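Local coordinates for uncharacterized protein MJ1460 (PDB 2OSO) that is of unknown function but carries a zinc-binding V4R domain and belongs to the vinyl-4-reductase family, at residues F36-V39 and I40-V44; E85-E88 and N89-L92; S103-P106 and Y107-V110. The protein carries 3 engineered substitutions. All blocks are in the same frame, centred on the assembly; numbering follows the deposited sequence.

Contact 1 (F36-V39 and I40-V44); sequences FALV and IFDKV
The Phe41 ring meets the carbonyl of Ala37 one helical turn earlier, the oxygen arriving obliquely to the ring with Ala37 O only 3.0 Å from Phe41 CD1. Phe41 CG stands anti to its own carbonyl carbon (chi1 -85°), which turns the ring back toward that oxygen. The same oxygen also accepts the backbone amide of Phe41, the Phe41 N to Ala37 O bond measuring 3.0 Å, and is therefore gripped by the N-H while flanked by the aromatic carbon. Phe36 joins the contact through its carbonyl: Ile40 N donates to Phe36 O over 2.9 Å, nearly straight at the hydrogen.

The alpha-helical i to i+4 bonding continues with Asp42 N to Leu38 O at 3.3 Å and ends, within this pairing, in a weak bond from Lys43 N to Val39 O. Leu38, which is buried, and the exposed Asp42 lie side by side and point the same way, Leu38 CD2 coming 3.7 Å from Asp42 OD2. The carboxylate oxygen also faces the carbonyl, with Asp42 OD2 3.1 Å from Leu38 O; both are acceptors, an approach that is probably mildly unfavourable if the acid is charged.

The pairing occupies the C-terminal part of helix 30-44, which packs against the second subunit. There the Phe36 ring, its CG anti to the backbone N (chi1 -170°), meets Phe33 from helix 30-44 of that subunit with the planes inclined at about 55°, and Phe119 from its helix 118-132 edge-to-face. Ile40 of the second subunit, also on its helix 30-44, lies against both Ile40 and Phe41, while Val39 packs on Glu59 from helix 53-64 of the same subunit. Thus the last turns of helix 30-44 contribute an aromatic and aliphatic surface to the dimer interface.

Contact 2 (E85-E88 and N89-L92); sequences EIDE and NKIL
Asp87 caps the N-terminus of helix 88-93: with CG anti to its backbone N (chi1 -171°), the carboxylate is carried forward over the first turn, where Asp87 OD1 accepts from Lys90 N at 3.3 Å. The amide comes from well above the carboxylate plane, 68° out of it. Lys90 runs extended and crosses the Asp87 side chain at about a right angle, with Lys90 CB 3.6 Å from Asp87 CG. Its ammonium ends 5.5 Å from the acid, Lys90 NZ to Asp87 OD2, too far for an ion pair. The positive end of the helix dipole would nevertheless tend to favour a charged carboxylate.

Across the cap, Ile86 and Ile91 form a hydrophobic staple, the residue before the N-cap touching the fourth residue of the helix. Ile86 turns CG2 anti to its backbone N, and Ile91 swings CG1 beside its own (chi1 -80°), so that CD1 reaches back. Ile86 CG2 and Ile91 CD1 are then 3.4 Å apart, tighter than an ordinary van der Waals contact. The backbone closes underneath, Ile91 N binding Asp87 O at 3.2 Å and Leu92 N binding Glu88 O at 3.1 Å.

The staple packs against three elements of the fold: Ile86 rests on Ile69 and Leu72 of helix 69-79 and on Ile100 of strand 98-103, while Ile91 packs on Tyr98 of that strand and on Phe132 of helix 118-132. The cap thereby joins strand 83-85 to helix 88-93.

Contact 3 (S103-P106 and Y107-V110); sequences SNPP and YQWV
Gln108 sets CG beside its backbone N (chi1 -66°) and runs extended back to Asn104, whose own CG lies anti to its N (chi1 -161°). Gln108, second residue of a type I beta turn from Tyr107 to Val110 closed by Val110 N to Tyr107 O at 3.1 Å, thus reaches the amide ahead of that turn. The amide planes stand 72° apart. Gln108 NE2 donates to Asn104 OD1 and also to Pro105 O, both acceptors lying nearly in its amide plane, so the two bonds fix the rotation of that group.

Pro106 packs beside Tyr107, with Pro106 CB 4.0 Å from Tyr107 CD2, and its carbonyl accepts from the zinc ligand His117, a second-shell bond likely to orient the imidazole. The Tyr107 side chain also packs on Met30 of helix 30-44 and Ile8 of the second subunit, and Trp109 CZ2 lies at its ring edge. With an alanine here, Pro106, Met30 and Ile8 of the second subunit would probably lose their shared aromatic partner, opening a gap between the loop and helix 30-44. Gln108 NE2 is 2.9 Å from both Asn104 OD1 and Pro105 O, the bond to Pro105 O being the straighter.

Overall arrangement
Contact 1 and contact 3 both touch the second subunit and are largely buried, whereas contact 2 is only partly so and meets no other protein chain. Helix 30-44 carries all of contact 1 in its later turns and, near its start, packs on the loop of contact 3; the centres are about 22 Å apart. Contact 2 lies on the opposite side of the chain's centre from contact 1 but meets contact 3 where strands 83-85 and 98-103 pair. Chemistry follows place: helical main-chain bonds with aromatic and aliphatic side chains turned to the second subunit, a carboxylate cap backed by isoleucines at a helix start, and side-chain amide bonds in the loop near the zinc ion, which also reaches that subunit.

Contact 1 (F36-V39 and I40-V44)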
# COMPACT_ATOMS: atom_id res chain seq x y z
N PHE A 36 -2.82 5.12 -1.30
CA PHE A 36 -3.42 4.04 -2.09
C PHE A 36 -4.81 3.66 -1.57
O PHE A 36 -5.78 3.54 -2.34
CB PHE A 36 -2.48 2.85 -2.09
CG PHE A 36 -2.89 1.77 -3.05
CD1 PHE A 36 -2.53 1.87 -4.37
CD2 PHE A 36 -3.64 0.69 -2.62
CE1 PHE A 36 -2.90 0.90 -5.29
CE2 PHE A 36 -4.04 -0.31 -3.54
CZ PHE A 36 -3.64 -0.20 -4.87
N ALA A 37 -4.91 3.46 -0.27
CA ALA A 37 -6.11 3.05 0.35
C ALA A 37 -7.13 4.19 0.19
O ALA A 37 -8.30 3.96 -0.04
CB ALA A 37 -5.85 2.73 1.86
N LEU A 38 -6.68 5.43 0.35
CA LEU A 38 -7.55 6.59 0.23
C LEU A 38 -8.13 6.66 -1.19
O LEU A 38 -9.33 6.97 -1.39
CB LEU A 38 -6.77 7.88 0.52
CG LEU A 38 -7.49 9.23 0.43
CD1 LEU A 38 -6.69 10.26 1.24
CD2 LEU A 38 -7.69 9.68 -1.01
N VAL A 39 -7.27 6.43 -2.18
CA VAL A 39 -7.72 6.50 -3.58
C VAL A 39 -8.69 5.35 -3.93
O VAL A 39 -9.70 5.58 -4.57
CB VAL A 39 -6.52 6.63 -4.58
CG1 VAL A 39 -6.99 6.42 -6.02
CG2 VAL A 39 -5.79 7.99 -4.39
N ILE A 40 -8.39 4.14 -3.48
CA ILE A 40 -9.26 3.00 -3.79
C ILE A 40 -10.56 2.93 -2.96
O ILE A 40 -11.47 2.21 -3.36
CB ILE A 40 -8.51 1.65 -3.77
CG1 ILE A 40 -9.29 0.59 -4.56
CG2 ILE A 40 -8.26 1.14 -2.35
CD1 ILE A 40 -8.55 -0.67 -4.68
N PHE A 41 -10.63 3.65 -1.83
CA PHE A 41 -11.89 3.82 -1.12
C PHE A 41 -12.81 4.81 -1.83
O PHE A 41 -14.01 4.62 -1.84
CB PHE A 41 -11.68 4.27 0.33
CG PHE A 41 -11.42 3.13 1.29
CD1 PHE A 41 -10.47 2.18 1.03
CD2 PHE A 41 -12.13 3.05 2.49
CE1 PHE A 41 -10.23 1.16 1.92
CE2 PHE A 41 -11.89 2.05 3.40
CZ PHE A 41 -10.93 1.09 3.11
N ASP A 42 -12.25 5.87 -2.39
CA ASP A 42 -13.02 6.75 -3.28
C ASP A 42 -13.65 5.99 -4.44
O ASP A 42 -14.75 6.32 -4.85
CB ASP A 42 -12.12 7.81 -3.87
CG ASP A 42 -12.10 9.04 -3.07
OD1 ASP A 42 -13.07 9.82 -3.17
OD2 ASP A 42 -11.11 9.26 -2.36
N LYS A 43 -12.93 5.02 -4.99
CA LYS A 43 -13.46 4.16 -6.06
C LYS A 43 -14.42 3.08 -5.54
O LYS A 43 -15.44 2.84 -6.16
CB LYS A 43 -12.30 3.49 -6.85
CG LYS A 43 -11.39 4.50 -7.59
CD LYS A 43 -11.49 4.42 -9.12
CE LYS A 43 -12.27 5.58 -9.74
NZ LYS A 43 -12.37 5.46 -11.24
N VAL A 44 -14.08 2.38 -4.45
CA VAL A 44 -15.05 1.51 -3.76
C VAL A 44 -16.34 2.35 -3.63
O VAL A 44 -17.37 1.98 -4.18
CB VAL A 44 -14.56 0.99 -2.32
CG1 VAL A 44 -15.72 0.39 -1.49
CG2 VAL A 44 -13.41 -0.02 -2.43

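Contact 2 (E85-E88 and N89-L92)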
# COMPACT_ATOMS: atom_id res chain seq x y z
N GLU A 85 4.06 -6.84 21.33
CA GLU A 85 4.24 -7.43 22.65
C GLU A 85 3.04 -8.30 22.97
O GLU A 85 1.93 -7.80 23.18
CB GLU A 85 4.44 -6.32 23.70
CG GLU A 85 5.64 -5.44 23.41
CD GLU A 85 5.86 -4.28 24.39
OE1 GLU A 85 5.17 -4.16 25.43
OE2 GLU A 85 6.77 -3.48 24.09
N ILE A 86 3.26 -9.61 22.99
CA ILE A 86 2.22 -10.62 23.28
C ILE A 86 2.84 -11.69 24.17
O ILE A 86 3.85 -12.29 23.79
CB ILE A 86 1.70 -11.35 21.98
CG1 ILE A 86 1.56 -10.37 20.80
CG2 ILE A 86 0.42 -12.13 22.28
CD1 ILE A 86 0.75 -10.91 19.58
N ASP A 87 2.24 -11.91 25.33
CA ASP A 87 2.61 -13.00 26.23
C ASP A 87 1.75 -14.22 25.90
O ASP A 87 0.64 -14.35 26.38
CB ASP A 87 2.39 -12.56 27.67
CG ASP A 87 2.95 -13.56 28.71
OD1 ASP A 87 3.18 -14.74 28.35
OD2 ASP A 87 3.17 -13.16 29.89
N GLU A 88 2.30 -15.12 25.10
CA GLU A 88 1.58 -16.30 24.63
C GLU A 88 1.20 -17.32 25.72
O GLU A 88 0.11 -17.89 25.72
CB GLU A 88 2.47 -17.00 23.62
CG GLU A 88 2.03 -18.35 23.19
CD GLU A 88 2.91 -18.87 22.08
OE1 GLU A 88 3.88 -18.17 21.71
OE2 GLU A 88 2.61 -19.96 21.59
N ASN A 89 2.12 -17.56 26.64
CA ASN A 89 1.84 -18.48 27.74
C ASN A 89 0.71 -17.98 28.66
O ASN A 89 -0.10 -18.76 29.16
CB ASN A 89 3.13 -18.81 28.49
CG ASN A 89 3.97 -19.87 27.75
OD1 ASN A 89 3.59 -20.36 26.67
ND2 ASN A 89 5.11 -20.25 28.36
N LYS A 90 0.58 -16.66 28.79
CA LYS A 90 -0.53 -16.10 29.55
C LYS A 90 -1.87 -16.17 28.80
O LYS A 90 -2.91 -16.41 29.41
CB LYS A 90 -0.20 -14.66 29.94
CG LYS A 90 -1.23 -13.94 30.80
CD LYS A 90 -0.68 -12.55 31.18
CE LYS A 90 -1.57 -11.77 32.10
NZ LYS A 90 -0.81 -10.70 32.79
N ILE A 91 -1.85 -15.96 27.49
CA ILE A 91 -3.06 -16.13 26.65
C ILE A 91 -3.60 -17.56 26.79
O ILE A 91 -4.80 -17.79 26.97
CB ILE A 91 -2.77 -15.80 25.13
CG1 ILE A 91 -2.78 -14.31 24.92
CG2 ILE A 91 -3.80 -16.43 24.19
CD1 ILE A 91 -2.19 -13.89 23.54
N LEU A 92 -2.70 -18.51 26.74
CA LEU A 92 -3.04 -19.91 26.94
C LEU A 92 -3.62 -20.20 28.34
O LEU A 92 -4.58 -20.96 28.45
CB LEU A 92 -1.82 -20.78 26.66
CG LEU A 92 -1.38 -20.76 25.19
CD1 LEU A 92 -0.09 -21.59 25.01
CD2 LEU A 92 -2.50 -21.22 24.20

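Contact 3 (S103-P106 and Y107-V110)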
# COMPACT_ATOMS: atom_id res chain seq x y z
N SER A 103 4.83 -1.45 20.00
CA SER A 103 5.91 -0.44 20.10
C SER A 103 6.43 -0.06 18.71
O SER A 103 6.54 -0.91 17.85
CB SER A 103 7.11 -1.02 20.86
OG SER A 103 7.00 -0.72 22.22
N ASN A 104 6.80 1.20 18.54
CA ASN A 104 7.34 1.74 17.25
C ASN A 104 6.41 1.49 16.03
O ASN A 104 6.86 0.96 14.98
CB ASN A 104 8.76 1.19 17.02
CG ASN A 104 9.57 2.00 16.01
OD1 ASN A 104 9.40 3.21 15.85
ND2 ASN A 104 10.46 1.31 15.29
N PRO A 105 5.13 1.88 16.14
CA PRO A 105 4.13 1.65 15.09
C PRO A 105 4.30 2.69 13.96
O PRO A 105 5.12 3.59 14.09
CB PRO A 105 2.82 1.87 15.81
CG PRO A 105 3.18 3.03 16.76
CD PRO A 105 4.57 2.69 17.24
N PRO A 106 3.60 2.52 12.84
CA PRO A 106 3.61 3.59 11.85
C PRO A 106 2.82 4.82 12.31
O PRO A 106 2.13 4.78 13.34
CB PRO A 106 2.97 2.94 10.59
CG PRO A 106 2.70 1.57 10.92
CD PRO A 106 2.85 1.33 12.37
N TYR A 107 2.95 5.90 11.54
CA TYR A 107 2.17 7.10 11.71
C TYR A 107 2.45 7.83 13.02
O TYR A 107 1.53 8.39 13.56
CB TYR A 107 0.68 6.81 11.65
CG TYR A 107 0.24 6.22 10.35
CD1 TYR A 107 0.47 6.91 9.17
CD2 TYR A 107 -0.45 5.03 10.30
CE1 TYR A 107 0.07 6.41 7.97
CE2 TYR A 107 -0.88 4.51 9.09
CZ TYR A 107 -0.61 5.22 7.92
OH TYR A 107 -0.98 4.76 6.67
N GLN A 108 3.68 7.80 13.50
CA GLN A 108 4.06 8.57 14.73
C GLN A 108 4.11 10.10 14.53
O GLN A 108 4.10 10.89 15.50
CB GLN A 108 5.39 8.04 15.27
CG GLN A 108 5.37 6.62 15.79
CD GLN A 108 6.78 6.12 16.09
OE1 GLN A 108 7.57 6.85 16.68
NE2 GLN A 108 7.13 4.93 15.61
N TRP A 109 4.17 10.52 13.27
CA TRP A 109 4.03 11.94 12.88
C TRP A 109 2.56 12.41 12.96
O TRP A 109 2.27 13.58 12.71
CB TRP A 109 4.58 12.17 11.48
CG TRP A 109 4.13 11.16 10.44
CD1 TRP A 109 4.77 10.00 10.07
CD2 TRP A 109 2.95 11.22 9.64
NE1 TRP A 109 4.04 9.34 9.13
CE2 TRP A 109 2.92 10.07 8.84
CE3 TRP A 109 1.91 12.14 9.52
CZ2 TRP A 109 1.88 9.81 7.96
CZ3 TRP A 109 0.88 11.89 8.66
CH2 TRP A 109 0.87 10.75 7.89
N VAL A 110 1.63 11.49 13.29
CA VAL A 110 0.22 11.85 13.48
C VAL A 110 -0.17 12.08 14.94
O VAL A 110 0.08 11.27 15.82
CB VAL A 110 -0.72 10.76 12.89
CG1 VAL A 110 -2.16 11.11 13.15
CG2 VAL A 110 -0.51 10.59 11.42